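PDB 3C5M: oligogalacturonate lyase from Vibrio parahaemolyticus RIMD 2210633, which probably cleaves pectin-derived oligogalacturonates by beta-elimination, using a seven-bladed beta-propeller that binds a manganese ion. Local coordinates for residues N82-F87 against R349-P354; I32-Y37 against G58-Y63. One frame throughout, in Å; residues are numbered along the deposited sequence.

Contact 1. Residues N82-F87 against R349-P354; sequences NTFGGF and RQITHP. With MN (manganese (II) ion), chain D.
The Phe84 ring meets the 349-354 loop with its outer rim: the backbone of Ile351 lies at the edge, near the ring plane, with Phe84 CZ 3.5 Å from Ile351 N. The ring also stacks on that of His34, and the Tyr37 ring meets it too. In this seven-bladed propeller the two loops lead into strands 87-88 and 357-358, the inner edge strands of their blades, so the contact lies close to the middle of the chain. Gln350 CB comes in obliquely, 3.5 Å from Phe84 CE2, and Ile351 CG2 adds an apolar touch at CZ. No hydrogen bond crosses between the loops; the join is apolar packing. Beyond CB the Gln350 chain bends (chi2 -65°), carrying its amide away from the phenyl ring, its plane 74° from that of the ring, so that OE1 binds manganese at 2.3 Å. The metal is also held by His353 ND1 and a water, with His287 and His355 completing the site. The imidazole of His353 has Gln350 CA over the centre of one face and the metal-bound water at its edge, in plane. A type I turn from Gln350 to His353, closed by His353 N to Gln350 O, brings these two ligands together. Across the contact, Phe84 is fixed at its backbone: Asn82 OD1 accepts from Phe84 N at 3.1 Å, an Asx turn, and, nearly straight, from Gly85 N at 3.0 Å, which extends it to an Asx motif, the two donors arriving from opposite faces of the amide plane.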
# COMPACT_ATOMS: atom_id res chain seq x y z
N ASN A 82 3.76 13.11 3.05
CA ASN A 82 2.97 12.19 2.24
C ASN A 82 2.68 11.14 3.31
O ASN A 82 3.53 10.32 3.66
CB ASN A 82 3.81 11.60 1.13
CG ASN A 82 3.07 10.56 0.36
OD1 ASN A 82 2.58 9.57 0.92
ND2 ASN A 82 2.97 10.76 -0.94
N THR A 83 1.47 11.18 3.84
CA THR A 83 1.13 10.28 4.92
C THR A 83 0.77 8.87 4.55
O THR A 83 0.43 8.09 5.44
CB THR A 83 -0.00 10.89 5.76
OG1 THR A 83 -1.04 11.39 4.90
CG2 THR A 83 0.55 12.04 6.59
N PHE A 84 0.86 8.53 3.27
CA PHE A 84 0.52 7.17 2.83
C PHE A 84 1.71 6.24 2.56
O PHE A 84 1.65 5.07 2.93
CB PHE A 84 -0.33 7.22 1.56
CG PHE A 84 -1.66 7.85 1.76
CD1 PHE A 84 -1.81 9.23 1.70
CD2 PHE A 84 -2.76 7.07 2.07
CE1 PHE A 84 -3.04 9.82 1.95
CE2 PHE A 84 -3.98 7.64 2.33
CZ PHE A 84 -4.13 9.02 2.26
N GLY A 85 2.75 6.77 1.93
CA GLY A 85 3.91 5.97 1.59
C GLY A 85 4.81 5.60 2.75
O GLY A 85 5.62 4.69 2.62
N GLY A 86 4.68 6.28 3.88
CA GLY A 86 5.54 6.00 5.02
C GLY A 86 5.62 4.55 5.44
O GLY A 86 4.67 3.79 5.25
N PHE A 87 6.76 4.16 6.00
CA PHE A 87 6.94 2.78 6.47
C PHE A 87 8.07 2.66 7.49
O PHE A 87 8.99 3.48 7.53
CB PHE A 87 7.20 1.84 5.29
CG PHE A 87 8.53 2.03 4.63
CD1 PHE A 87 9.65 1.32 5.07
CD2 PHE A 87 8.68 2.93 3.60
CE1 PHE A 87 10.90 1.52 4.47
CE2 PHE A 87 9.94 3.14 3.00
CZ PHE A 87 11.04 2.43 3.44
N ARG A 349 -8.45 11.08 -2.24
CA ARG A 349 -9.33 9.94 -2.44
C ARG A 349 -8.94 8.71 -1.65
O ARG A 349 -9.75 7.80 -1.46
CB ARG A 349 -9.39 9.59 -3.93
CG ARG A 349 -10.28 8.41 -4.25
CD ARG A 349 -10.30 8.10 -5.74
NE ARG A 349 -11.64 8.20 -6.31
CZ ARG A 349 -12.21 9.34 -6.69
NH1 ARG A 349 -11.55 10.48 -6.56
NH2 ARG A 349 -13.44 9.33 -7.18
N GLN A 350 -7.70 8.68 -1.16
CA GLN A 350 -7.23 7.51 -0.42
C GLN A 350 -7.50 7.47 1.08
O GLN A 350 -7.64 6.38 1.63
CB GLN A 350 -5.72 7.30 -0.67
CG GLN A 350 -5.31 6.92 -2.11
CD GLN A 350 -5.83 5.55 -2.57
OE1 GLN A 350 -5.65 4.52 -1.91
NE2 GLN A 350 -6.48 5.53 -3.74
N ILE A 351 -7.56 8.61 1.76
CA ILE A 351 -7.79 8.57 3.22
C ILE A 351 -8.97 7.73 3.62
O ILE A 351 -8.99 7.09 4.67
CB ILE A 351 -8.06 9.95 3.82
CG1 ILE A 351 -8.58 10.88 2.72
CG2 ILE A 351 -6.82 10.49 4.50
CD1 ILE A 351 -8.64 12.30 3.18
N THR A 352 -9.96 7.73 2.74
CA THR A 352 -11.20 7.03 2.97
C THR A 352 -11.12 5.52 2.70
O THR A 352 -12.00 4.77 3.09
CB THR A 352 -12.32 7.72 2.14
OG1 THR A 352 -13.55 7.05 2.34
CG2 THR A 352 -11.96 7.74 0.65
N HIS A 353 -10.04 5.08 2.05
CA HIS A 353 -9.88 3.65 1.77
C HIS A 353 -9.52 2.84 3.02
O HIS A 353 -8.67 3.23 3.82
CB HIS A 353 -8.79 3.43 0.71
CG HIS A 353 -9.16 3.92 -0.66
ND1 HIS A 353 -8.44 3.59 -1.79
CD2 HIS A 353 -10.18 4.70 -1.09
CE1 HIS A 353 -8.99 4.15 -2.85
NE2 HIS A 353 -10.05 4.83 -2.45
N PRO A 354 -10.18 1.69 3.20
CA PRO A 354 -9.90 0.84 4.35
C PRO A 354 -8.46 0.33 4.37
O PRO A 354 -7.82 0.33 5.42
CB PRO A 354 -10.91 -0.30 4.19
CG PRO A 354 -12.06 0.37 3.47
CD PRO A 354 -11.35 1.20 2.45
MN MN D . -6.56 2.43 -2.01
O HOH W 1 -6.80 2.66 -4.25

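Contact 2. Residues I32-Y37 against G58-Y63; sequences ICHRNY and GNRNYY
Arg60 lays its aliphatic part against the rim of His34: Arg60 CD sits in the imidazole plane, 3.8 Å from His34 CE1, and the guanidinium plane stands 86° to the ring. This is the close, inward part of the contact, around a buried histidine that also touches Thr83 and Ile351. The Arg60 chain starts extended, with CG anti to the backbone N, then bends at chi2 (65°) and chi3 (55°), which folds CD and the guanidinium back toward strand 33-34. Both segments belong to one antiparallel propeller blade but are not neighbours in it: strand 49-54 runs between 33-34 and 61-66, its end bonding through the backbone to His34 at Ala53 and to Asn61 at Gly54. The contact is therefore made by side chains alone, with no hydrogen bond across it. The other side of the contact is partly open to solvent: there Ile32 CG2 covers one face of the Arg60 guanidinium, offset toward its rim and 3.9 Å from Arg60 NH2. The charge itself is answered elsewhere, by a salt bridge from Arg60 NE to Asp55 OD2 and a long, weak ion pair between Arg60 NH1 and Asp348 OD2.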
# COMPACT_ATOMS: atom_id res chain seq x y z
N ILE A 32 -9.27 13.58 12.24
CA ILE A 32 -8.91 12.76 11.08
C ILE A 32 -7.62 11.93 11.26
O ILE A 32 -6.58 12.47 11.63
CB ILE A 32 -8.75 13.65 9.84
CG1 ILE A 32 -10.08 14.35 9.57
CG2 ILE A 32 -8.27 12.82 8.66
CD1 ILE A 32 -10.05 15.33 8.41
N CYS A 33 -7.71 10.63 11.00
CA CYS A 33 -6.57 9.73 11.11
C CYS A 33 -6.70 8.62 10.09
O CYS A 33 -7.81 8.21 9.75
CB CYS A 33 -6.51 9.07 12.48
SG CYS A 33 -6.16 10.18 13.83
N HIS A 34 -5.57 8.12 9.59
CA HIS A 34 -5.61 7.02 8.65
C HIS A 34 -4.31 6.26 8.67
O HIS A 34 -3.27 6.79 9.05
CB HIS A 34 -5.88 7.50 7.23
CG HIS A 34 -4.73 8.25 6.62
ND1 HIS A 34 -4.54 9.60 6.81
CD2 HIS A 34 -3.73 7.83 5.82
CE1 HIS A 34 -3.46 9.98 6.15
NE2 HIS A 34 -2.96 8.93 5.53
N ARG A 35 -4.39 5.00 8.24
CA ARG A 35 -3.24 4.11 8.17
C ARG A 35 -2.53 4.34 6.83
O ARG A 35 -3.11 4.90 5.90
CB ARG A 35 -3.71 2.66 8.25
CG ARG A 35 -4.47 2.18 7.04
CD ARG A 35 -4.92 0.76 7.24
NE ARG A 35 -3.83 -0.16 7.55
CZ ARG A 35 -2.94 -0.58 6.66
NH1 ARG A 35 -3.01 -0.15 5.41
NH2 ARG A 35 -1.99 -1.43 7.01
N ASN A 36 -1.28 3.90 6.74
CA ASN A 36 -0.49 4.04 5.52
C ASN A 36 -0.97 3.01 4.50
O ASN A 36 -1.93 2.28 4.75
CB ASN A 36 1.00 3.79 5.80
CG ASN A 36 1.29 2.34 6.23
OD1 ASN A 36 2.45 1.90 6.24
ND2 ASN A 36 0.24 1.60 6.59
N TYR A 37 -0.30 2.94 3.35
CA TYR A 37 -0.69 1.96 2.34
C TYR A 37 -0.44 0.56 2.90
O TYR A 37 0.57 0.32 3.55
CB TYR A 37 0.10 2.13 1.05
CG TYR A 37 -0.29 3.35 0.27
CD1 TYR A 37 -1.61 3.75 0.21
CD2 TYR A 37 0.66 4.07 -0.44
CE1 TYR A 37 -2.00 4.83 -0.55
CE2 TYR A 37 0.30 5.15 -1.21
CZ TYR A 37 -1.04 5.54 -1.27
OH TYR A 37 -1.40 6.62 -2.05
N GLY A 58 -2.79 19.95 13.93
CA GLY A 58 -3.25 20.85 12.89
C GLY A 58 -2.71 20.53 11.51
O GLY A 58 -3.00 21.23 10.54
N ASN A 59 -1.92 19.47 11.42
CA ASN A 59 -1.35 19.07 10.15
C ASN A 59 -1.36 17.58 10.04
O ASN A 59 -1.22 16.87 11.03
CB ASN A 59 0.08 19.56 10.03
CG ASN A 59 0.16 20.99 9.55
OD1 ASN A 59 1.11 21.71 9.86
ND2 ASN A 59 -0.83 21.40 8.76
N ARG A 60 -1.54 17.09 8.82
CA ARG A 60 -1.53 15.67 8.57
C ARG A 60 -0.06 15.24 8.77
O ARG A 60 0.75 15.43 7.88
CB ARG A 60 -1.98 15.43 7.12
CG ARG A 60 -2.32 13.99 6.75
CD ARG A 60 -3.53 13.49 7.53
NE ARG A 60 -4.71 14.35 7.37
CZ ARG A 60 -5.44 14.44 6.26
NH1 ARG A 60 -5.13 13.72 5.19
NH2 ARG A 60 -6.49 15.26 6.24
N ASN A 61 0.27 14.69 9.95
CA ASN A 61 1.63 14.23 10.31
C ASN A 61 1.70 12.75 10.73
O ASN A 61 0.67 12.12 10.91
CB ASN A 61 2.19 15.04 11.48
CG ASN A 61 2.32 16.52 11.17
OD1 ASN A 61 2.92 16.88 10.15
ND2 ASN A 61 1.78 17.37 12.04
N TYR A 62 2.90 12.23 10.94
CA TYR A 62 3.09 10.83 11.34
C TYR A 62 3.19 10.63 12.84
O TYR A 62 3.84 11.41 13.56
CB TYR A 62 4.36 10.27 10.72
CG TYR A 62 4.19 9.78 9.31
CD1 TYR A 62 3.53 8.58 9.05
CD2 TYR A 62 4.69 10.50 8.25
CE1 TYR A 62 3.38 8.12 7.76
CE2 TYR A 62 4.54 10.06 6.96
CZ TYR A 62 3.89 8.86 6.71
OH TYR A 62 3.81 8.39 5.42
N TYR A 63 2.56 9.57 13.32
CA TYR A 63 2.61 9.26 14.75
C TYR A 63 3.03 7.81 14.93
O TYR A 63 2.98 7.02 13.99
CB TYR A 63 1.23 9.51 15.39
CG TYR A 63 0.85 10.98 15.50
CD1 TYR A 63 1.03 11.69 16.69
CD2 TYR A 63 0.36 11.69 14.38
CE1 TYR A 63 0.74 13.05 16.78
CE2 TYR A 63 0.07 13.05 14.45
CZ TYR A 63 0.27 13.73 15.65
OH TYR A 63 0.01 15.08 15.72

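In the fold
Contact 2 comes first along the chain and closes before contact 1 opens; their centres lie about 8 Å apart. Contact 2 stays within one blade, joining the beginnings of strands 33-34 and 61-66 and the residues just before them, whereas contact 1 spans 261 intervening residues. Its first loop enters the blade of strand 87-88, and its second the blade of strand 357-358, which N-terminal strands 12-15 and 22-25 complete, so it links the two blades that flank the blade of contact 2. The contacts touch through probable hydrogen bonds from Tyr62 OH to Asn82 O and from Tyr37 N to Phe84 O. The His34 side chain lies about 10 Å from manganese, near the metal site but not part of it.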